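PDB 6OD8: putative aspartyl-tRNA synthetase from Leishmania major, which probably catalyses the ATP-dependent joining of L-aspartate to tRNA(Asp), releasing AMP and diphosphate. Local coordinates for the interface of chains A and B. Residues are numbered along the deposited sequence; one frame, centred on the assembly and turned at random. Chains: chain A/B, Putative aspartyl-tRNA synthetase.

Contact 1: the interface of chains A and B. Residues chain A 281, 511, 514-515; chain B 209, 549, 558.
The indole of B:Trp209 lies flat against chain A, its face applied to the end of helix 510-514, at A:Asp514, and to A:Ser515 just after it. The CA of A:Ser515 stands 3.5 Å from the centroid of the five-membered ring of B:Trp209, a CH-pi contact. The carbonyl carbon of A:Asp514 also lies over this face, toward the rim. The small serine probably lets backbone approach the indole this closely. At the edge, in the ring plane, the N-H at B:Trp209 NE1 bonds a water at 2.9 Å that also reaches A:Asp514 O, giving the indole N-H a partner in a contact that is otherwise mostly packing. CG of B:Trp209 sits between the backbone N and carbonyl carbon (chi1 46°); this, with chi2 near 95°, puts the CE3-CZ3 side by A:Met281. The flexible thioether tip of that residue, CE, meets CZ3 of B:Trp209 at 3.6 Å and lies off the CE1 rim of B:Phe549, above the ring plane. A:Glu511 puts its backbone O 3.6 Å and its CB 4.0 Å from CH2 of B:Trp209; its OE1 shares a second water with the terminal carboxylate of B:Pro558. Helix 208-211 of chain B thus presents the tryptophan to helices 276-283 and 510-514 of chain A, beside chain B's C-terminus.

Contact 2: the interface of chains A and B. Residues chain A 309, 551-556; chain B 250, 264, 267.
B:Tyr264 and A:Thr556 approach tip to tip where the class-II catalytic cores meet; A:Arg551 to A:Thr556 come shortly after the motif 3 helix 530-538, A:Thr309 lies in the motif 2 region and B:Asn250 follows motif 1. The methyl CG2 of A:Thr556 lies over one face of the phenol, 3.7 Å from the ring centroid of B:Tyr264 and offset toward the rim, a CH-pi contact. Threonine suits the spot because its other branch is polar: OG1, between the backbone N and carbonyl carbon (chi1 53°), turns to B:Asn250, crossing it at about a right angle. A:Thr556 OG1 donates to OD1 of B:Asn250 at 3.0 Å, from above the carbonyl plane, and a water bridges the same atoms. A further water joins A:Thr556 O to B:Asn250 N, so the asparagine is held by amide oxygen and backbone. A tyrosine is long enough to carry a hydroxyl across: B:Tyr264 OH donates to A:Asp552 O at 2.8 Å, 65° out of that carbonyl plane, and bonds A:Thr309 OG1 at 2.8 Å. B:Arg267, extended from CG to NE, has the length and planar N-H donors for a carbonyl in the guanidinium plane; as modelled, NH1 donates to A:Pro553 O at 3.1 Å, nearly along the C=O axis, but the residue is poorly ordered.

Contact 3: the interface of chains A and B. Residues chain A 320-322, 461, 487, 490, 522; chain B 62-63, 92, 174.
B:Met62 slides past A:His490 and ends against A:Met461, where the N-terminal part of chain B, with its OB-fold anticodon-binding domain, packs on the class-II catalytic core of chain A. From CB the chain of B:Met62 runs on extended (chi2 -176°). Its CG passes CE1 of the imidazole of A:His490 at 3.8 Å. SD then faces the methyl CE of A:Met461, and beyond the bend at chi3 the terminal CE of B:Met62 meets SD of A:Met461 at 3.7 Å, tip to tip. Unbranched thioethers can bend to fit each other. Next along, B:Val63 offers its backbone O to A:Gln487 NE2 at 2.8 Å; the extended glutamine brings its amide nitrogen in from above the carbonyl plane. The branched side chain of B:Val63 crosses the ring of A:Pro522 at about a right angle, CB to CG at 3.7 Å, two rigid apolar shapes fitted together. A:Pro522 also backs the imidazole of A:His490, its CA 3.8 Å above the ring centre. At the imidazole edge, a water joins A:His490 NE2 to B:Val63 N and B:Val174 O. B:Arg92, from OB-fold strand 88-95, bends at chi3 and donates through NH1 to A:Asp321 O at 3.1 Å, 20° out of the guanidinium plane. Arginine's several donors also take two in-plane waters, linking NH1 to A:Ile320 O and NH2 to A:Asp321 O. The A:Asp321 carboxylate, not in contact (OD2 4.9 Å from B:Arg92 NH1), may favour the cation.

Contact 1: the interface of chains A and B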
loop_
_atom_site.group_PDB
_atom_site.type_symbol
_atom_site.label_atom_id
_atom_site.label_comp_id
_atom_site.label_asym_id
_atom_site.label_seq_id
_atom_site.Cartn_x
_atom_site.Cartn_y
_atom_site.Cartn_z
ATOM N N MET A 281 -10.714 -1.823 -15.676
ATOM C CA MET A 281 -10.429 -0.890 -16.756
ATOM C C MET A 281 -8.933 -0.778 -17.019
ATOM O O MET A 281 -8.522 -0.604 -18.166
ATOM C CB MET A 281 -11.009 0.486 -16.418
ATOM C CG MET A 281 -12.549 0.431 -16.265
ATOM S SD MET A 281 -13.264 1.903 -15.456
ATOM C CE MET A 281 -12.860 3.030 -16.769
ATOM N N GLU A 511 -18.428 4.705 -18.540
ATOM C CA GLU A 511 -17.017 4.618 -18.921
ATOM C C GLU A 511 -16.464 3.214 -18.693
ATOM O O GLU A 511 -15.617 2.729 -19.458
ATOM C CB GLU A 511 -16.188 5.650 -18.148
ATOM C CG GLU A 511 -16.439 7.085 -18.566
ATOM C CD GLU A 511 -17.433 7.775 -17.656
ATOM O OE1 GLU A 511 -18.017 7.094 -16.786
ATOM O OE2 GLU A 511 -17.625 8.995 -17.805
ATOM N N ASP A 514 -17.660 1.232 -21.572
ATOM C CA ASP A 514 -16.906 1.709 -22.730
ATOM C C ASP A 514 -15.473 1.181 -22.748
ATOM O O ASP A 514 -14.876 1.060 -23.829
ATOM C CB ASP A 514 -16.874 3.239 -22.741
ATOM C CG ASP A 514 -18.167 3.846 -23.231
ATOM O OD1 ASP A 514 -19.064 3.084 -23.677
ATOM O OD2 ASP A 514 -18.282 5.091 -23.158
ATOM N N SER A 515 -14.894 0.898 -21.580
ATOM C CA SER A 515 -13.512 0.416 -21.548
ATOM C C SER A 515 -13.345 -0.961 -22.173
ATOM O O SER A 515 -12.206 -1.366 -22.429
ATOM C CB SER A 515 -12.959 0.388 -20.115
ATOM O OG SER A 515 -13.445 -0.716 -19.353
ATOM N N TRP B 209 -8.280 4.239 -20.812
ATOM C CA TRP B 209 -7.899 2.863 -21.125
ATOM C C TRP B 209 -7.169 2.783 -22.461
ATOM O O TRP B 209 -6.316 1.909 -22.652
ATOM C CB TRP B 209 -9.136 1.949 -21.126
ATOM C CG TRP B 209 -10.302 2.523 -21.872
ATOM C CD1 TRP B 209 -10.648 2.298 -23.166
ATOM C CD2 TRP B 209 -11.284 3.402 -21.340
ATOM N NE1 TRP B 209 -11.784 3.004 -23.483
ATOM C CE2 TRP B 209 -12.189 3.698 -22.374
ATOM C CE3 TRP B 209 -11.474 3.987 -20.084
ATOM C CZ2 TRP B 209 -13.275 4.553 -22.198
ATOM C CZ3 TRP B 209 -12.547 4.825 -19.909
ATOM C CH2 TRP B 209 -13.439 5.101 -20.955
ATOM N N PHE B 549 -6.464 7.837 -12.980
ATOM C CA PHE B 549 -7.776 8.411 -13.263
ATOM C C PHE B 549 -7.866 9.695 -12.451
ATOM O O PHE B 549 -8.358 9.685 -11.310
ATOM C CB PHE B 549 -8.898 7.436 -12.890
ATOM C CG PHE B 549 -8.823 6.118 -13.631
ATOM C CD1 PHE B 549 -9.303 6.018 -14.927
ATOM C CD2 PHE B 549 -8.227 5.000 -13.032
ATOM C CE1 PHE B 549 -9.233 4.803 -15.626
ATOM C CE2 PHE B 549 -8.141 3.787 -13.713
ATOM C CZ PHE B 549 -8.651 3.686 -15.010
ATOM N N PRO B 558 -13.189 9.505 -15.788
ATOM C CA PRO B 558 -13.694 8.183 -15.406
ATOM C C PRO B 558 -13.418 7.913 -13.934
ATOM O O PRO B 558 -14.090 7.118 -13.266
ATOM C CB PRO B 558 -12.890 7.226 -16.283
ATOM C CG PRO B 558 -12.417 8.036 -17.423
ATOM C CD PRO B 558 -12.244 9.428 -16.914
ATOM O OXT PRO B 558 -12.504 8.535 -13.383
HETATM O O HOH W 1 -13.907 3.080 -25.439
HETATM O O HOH W 2 -17.321 7.531 -13.678
#

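Contact 2: the interface of chains A and B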
loop_
_atom_site.group_PDB
_atom_site.type_symbol
_atom_site.label_atom_id
_atom_site.label_comp_id
_atom_site.label_asym_id
_atom_site.label_seq_id
_atom_site.Cartn_x
_atom_site.Cartn_y
_atom_site.Cartn_z
ATOM N N THR A 309 -17.461 0.376 8.536
ATOM C CA THR A 309 -17.918 1.225 7.444
ATOM C C THR A 309 -16.764 1.683 6.560
ATOM O O THR A 309 -16.979 2.038 5.396
ATOM C CB THR A 309 -18.673 2.432 7.985
ATOM O OG1 THR A 309 -17.854 3.109 8.937
ATOM C CG2 THR A 309 -19.956 1.982 8.674
ATOM N N ARG A 551 -14.023 2.567 12.153
ATOM C CA ARG A 551 -15.157 3.347 11.689
ATOM C C ARG A 551 -16.360 2.416 11.623
ATOM O O ARG A 551 -16.280 1.356 11.002
ATOM C CB ARG A 551 -14.895 3.942 10.299
ATOM C CG ARG A 551 -13.795 5.025 10.261
ATOM C CD ARG A 551 -14.344 6.273 10.972
ATOM N NE ARG A 551 -13.352 7.340 11.118
ATOM C CZ ARG A 551 -12.589 7.517 12.194
ATOM N NH1 ARG A 551 -12.673 6.688 13.235
ATOM N NH2 ARG A 551 -11.722 8.517 12.213
ATOM N N ASP A 552 -17.449 2.804 12.259
ATOM C CA ASP A 552 -18.694 2.066 12.059
ATOM C C ASP A 552 -19.791 3.127 12.088
ATOM O O ASP A 552 -19.469 4.314 12.269
ATOM C CB ASP A 552 -18.831 0.929 13.092
ATOM C CG ASP A 552 -19.027 1.413 14.514
ATOM O OD1 ASP A 552 -19.634 2.471 14.726
ATOM O OD2 ASP A 552 -18.567 0.714 15.447
ATOM N N PRO A 553 -21.071 2.785 11.880
ATOM C CA PRO A 553 -22.084 3.849 11.790
ATOM C C PRO A 553 -22.116 4.781 12.994
ATOM O O PRO A 553 -22.508 5.952 12.855
ATOM C CB PRO A 553 -23.403 3.063 11.647
ATOM C CG PRO A 553 -23.003 1.793 11.021
ATOM C CD PRO A 553 -21.674 1.458 11.656
ATOM N N GLN A 554 -21.724 4.310 14.177
ATOM C CA GLN A 554 -21.791 5.139 15.371
ATOM C C GLN A 554 -20.432 5.718 15.773
ATOM O O GLN A 554 -20.357 6.460 16.753
ATOM C CB GLN A 554 -22.383 4.333 16.537
ATOM N N ARG A 555 -19.364 5.407 15.050
ATOM C CA ARG A 555 -18.027 5.793 15.485
ATOM C C ARG A 555 -17.271 6.451 14.341
ATOM O O ARG A 555 -16.969 5.797 13.336
ATOM C CB ARG A 555 -17.254 4.570 16.009
ATOM C CG ARG A 555 -15.795 4.900 16.370
ATOM C CD ARG A 555 -15.080 3.728 17.030
ATOM N NE ARG A 555 -15.609 3.389 18.366
ATOM C CZ ARG A 555 -15.335 4.068 19.483
ATOM N NH1 ARG A 555 -14.547 5.142 19.440
ATOM N NH2 ARG A 555 -15.849 3.676 20.642
ATOM N N THR A 556 -16.940 7.739 14.513
ATOM C CA THR A 556 -16.007 8.450 13.643
ATOM C C THR A 556 -14.855 9.080 14.428
ATOM O O THR A 556 -14.158 9.947 13.884
ATOM C CB THR A 556 -16.718 9.554 12.862
ATOM O OG1 THR A 556 -17.422 10.395 13.784
ATOM C CG2 THR A 556 -17.715 8.959 11.882
ATOM N N ASN B 250 -13.918 13.022 11.836
ATOM C CA ASN B 250 -15.067 13.621 12.490
ATOM C C ASN B 250 -15.213 15.107 12.195
ATOM O O ASN B 250 -16.332 15.618 12.173
ATOM C CB ASN B 250 -14.964 13.421 13.995
ATOM C CG ASN B 250 -16.231 13.806 14.703
ATOM O OD1 ASN B 250 -17.312 13.366 14.332
ATOM N ND2 ASN B 250 -16.113 14.657 15.704
ATOM N N TYR B 264 -22.874 11.135 6.613
ATOM C CA TYR B 264 -22.430 9.938 7.331
ATOM C C TYR B 264 -23.570 9.462 8.228
ATOM O O TYR B 264 -23.625 9.789 9.416
ATOM C CB TYR B 264 -21.160 10.223 8.120
ATOM C CG TYR B 264 -20.478 8.985 8.613
ATOM C CD1 TYR B 264 -19.567 8.312 7.814
ATOM C CD2 TYR B 264 -20.736 8.489 9.895
ATOM C CE1 TYR B 264 -18.917 7.166 8.272
ATOM C CE2 TYR B 264 -20.094 7.340 10.357
ATOM C CZ TYR B 264 -19.193 6.693 9.546
ATOM O OH TYR B 264 -18.553 5.568 9.987
ATOM N N ARG B 267 -25.474 12.067 10.346
ATOM C CA ARG B 267 -24.687 13.261 10.624
ATOM C C ARG B 267 -23.700 13.507 9.486
ATOM O O ARG B 267 -23.786 12.922 8.398
ATOM C CB ARG B 267 -23.995 13.107 11.982
ATOM C CG ARG B 267 -22.948 12.013 12.036
ATOM C CD ARG B 267 -22.575 11.759 13.473
ATOM N NE ARG B 267 -21.536 10.749 13.652
ATOM C CZ ARG B 267 -21.744 9.434 13.623
ATOM N NH1 ARG B 267 -22.958 8.945 13.381
ATOM N NH2 ARG B 267 -20.729 8.603 13.821
HETATM O O HOH W 3 -12.055 11.657 13.414
HETATM O O HOH W 4 -18.999 12.567 12.283
#

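Contact 3: the interface of chains A and B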
loop_
_atom_site.group_PDB
_atom_site.type_symbol
_atom_site.label_atom_id
_atom_site.label_comp_id
_atom_site.label_asym_id
_atom_site.label_seq_id
_atom_site.Cartn_x
_atom_site.Cartn_y
_atom_site.Cartn_z
ATOM N N ILE A 320 -6.698 -13.616 -17.981
ATOM C CA ILE A 320 -6.718 -15.070 -17.998
ATOM C C ILE A 320 -6.552 -15.547 -19.432
ATOM O O ILE A 320 -7.051 -14.920 -20.372
ATOM C CB ILE A 320 -7.990 -15.661 -17.362
ATOM C CG1 ILE A 320 -9.235 -15.260 -18.118
ATOM C CG2 ILE A 320 -8.140 -15.194 -15.929
ATOM C CD1 ILE A 320 -10.416 -16.144 -17.753
ATOM N N ASP A 321 -5.824 -16.650 -19.591
ATOM C CA ASP A 321 -5.682 -17.279 -20.901
ATOM C C ASP A 321 -6.950 -18.032 -21.262
ATOM O O ASP A 321 -7.500 -17.867 -22.359
ATOM C CB ASP A 321 -4.498 -18.257 -20.919
ATOM C CG ASP A 321 -3.132 -17.575 -20.796
ATOM O OD1 ASP A 321 -2.205 -18.220 -20.265
ATOM O OD2 ASP A 321 -2.972 -16.423 -21.236
ATOM N N GLU A 322 -7.419 -18.865 -20.345
ATOM C CA GLU A 322 -8.518 -19.770 -20.666
ATOM C C GLU A 322 -9.592 -19.824 -19.596
ATOM O O GLU A 322 -10.762 -20.013 -19.929
ATOM C CB GLU A 322 -7.985 -21.213 -20.884
ATOM C CG GLU A 322 -7.019 -21.393 -22.036
ATOM C CD GLU A 322 -6.481 -22.812 -22.121
ATOM O OE1 GLU A 322 -7.281 -23.768 -22.007
ATOM O OE2 GLU A 322 -5.262 -22.969 -22.312
ATOM N N MET A 461 -18.985 -13.587 -15.090
ATOM C CA MET A 461 -19.225 -14.453 -16.247
ATOM C C MET A 461 -19.993 -15.705 -15.843
ATOM O O MET A 461 -19.620 -16.385 -14.882
ATOM C CB MET A 461 -17.895 -14.851 -16.904
ATOM C CG MET A 461 -18.046 -15.691 -18.196
ATOM S SD MET A 461 -18.577 -14.723 -19.611
ATOM C CE MET A 461 -16.992 -13.962 -20.082
ATOM N N GLN A 487 -14.128 -14.878 -12.996
ATOM C CA GLN A 487 -13.972 -14.309 -14.327
ATOM C C GLN A 487 -15.010 -13.212 -14.547
ATOM O O GLN A 487 -16.204 -13.390 -14.248
ATOM C CB GLN A 487 -14.129 -15.394 -15.405
ATOM C CG GLN A 487 -13.961 -14.829 -16.814
ATOM C CD GLN A 487 -14.157 -15.860 -17.936
ATOM O OE1 GLN A 487 -14.557 -17.006 -17.701
ATOM N NE2 GLN A 487 -13.844 -15.453 -19.163
ATOM N N HIS A 490 -16.043 -9.747 -20.290
ATOM C CA HIS A 490 -15.229 -8.769 -21.010
ATOM C C HIS A 490 -15.882 -8.333 -22.313
ATOM O O HIS A 490 -15.346 -7.462 -23.008
ATOM C CB HIS A 490 -13.810 -9.312 -21.262
ATOM C CG HIS A 490 -13.780 -10.582 -22.046
ATOM N ND1 HIS A 490 -14.196 -11.790 -21.524
ATOM C CD2 HIS A 490 -13.406 -10.832 -23.324
ATOM C CE1 HIS A 490 -14.079 -12.728 -22.447
ATOM N NE2 HIS A 490 -13.614 -12.173 -23.552
ATOM N N PRO A 522 -9.728 -11.142 -21.845
ATOM C CA PRO A 522 -10.362 -11.970 -20.804
ATOM C C PRO A 522 -9.611 -11.793 -19.488
ATOM O O PRO A 522 -8.382 -11.723 -19.465
ATOM C CB PRO A 522 -10.250 -13.404 -21.346
ATOM C CG PRO A 522 -10.023 -13.253 -22.880
ATOM C CD PRO A 522 -9.217 -11.934 -22.989
ATOM N N MET B 62 -16.187 -16.913 -27.381
ATOM C CA MET B 62 -15.825 -16.076 -26.248
ATOM C C MET B 62 -15.149 -16.918 -25.182
ATOM O O MET B 62 -15.614 -18.018 -24.872
ATOM C CB MET B 62 -17.069 -15.409 -25.668
ATOM C CG MET B 62 -16.743 -14.446 -24.544
ATOM S SD MET B 62 -18.231 -13.777 -23.822
ATOM C CE MET B 62 -19.029 -15.268 -23.221
ATOM N N VAL B 63 -14.030 -16.411 -24.648
ATOM C CA VAL B 63 -13.297 -17.123 -23.609
ATOM C C VAL B 63 -14.173 -17.213 -22.371
ATOM O O VAL B 63 -14.528 -16.190 -21.772
ATOM C CB VAL B 63 -11.969 -16.414 -23.310
ATOM C CG1 VAL B 63 -11.282 -17.082 -22.115
ATOM C CG2 VAL B 63 -11.089 -16.433 -24.545
ATOM N N ARG B 92 -1.366 -14.265 -27.889
ATOM C CA ARG B 92 -2.494 -13.350 -27.784
ATOM C C ARG B 92 -1.959 -11.922 -27.720
ATOM O O ARG B 92 -1.070 -11.622 -26.920
ATOM C CB ARG B 92 -3.352 -13.685 -26.562
ATOM C CG ARG B 92 -4.588 -12.819 -26.446
ATOM C CD ARG B 92 -5.544 -13.370 -25.380
ATOM N NE ARG B 92 -6.039 -14.683 -25.773
ATOM C CZ ARG B 92 -6.708 -15.511 -24.969
ATOM N NH1 ARG B 92 -6.963 -15.170 -23.716
ATOM N NH2 ARG B 92 -7.120 -16.681 -25.426
ATOM N N VAL B 174 -10.134 -12.671 -30.623
ATOM C CA VAL B 174 -10.618 -12.908 -29.268
ATOM C C VAL B 174 -11.733 -11.926 -28.930
ATOM O O VAL B 174 -12.851 -12.319 -28.572
ATOM C CB VAL B 174 -9.451 -12.800 -28.265
ATOM C CG1 VAL B 174 -9.928 -12.963 -26.847
ATOM C CG2 VAL B 174 -8.359 -13.836 -28.594
HETATM O O HOH W 5 -13.400 -13.839 -25.859
HETATM O O HOH W 6 -6.106 -12.726 -22.056
HETATM O O HOH W 7 -8.675 -19.194 -24.598
#

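By C-alpha centres, contact 1 lies about 19 Å from contact 3, while contact 2 is about 31 Å from contact 1 and 41 Å from contact 3. No residue recurs, but in chain A helix 510-514 and A:Ser515 of contact 1 shortly precede A:Pro522 of contact 3, in keeping with their closeness. The C-terminal segment serves twice, from chain B in contact 1 and from chain A in contact 2; by the two-fold symmetry each chain uses its tail both ways. Contacts 1 and 2 join the catalytic cores, whereas contact 3 ties one chain's N-terminal region to the partner's core, consistent with the dimer usual for class-II aspartyl-tRNA synthetases.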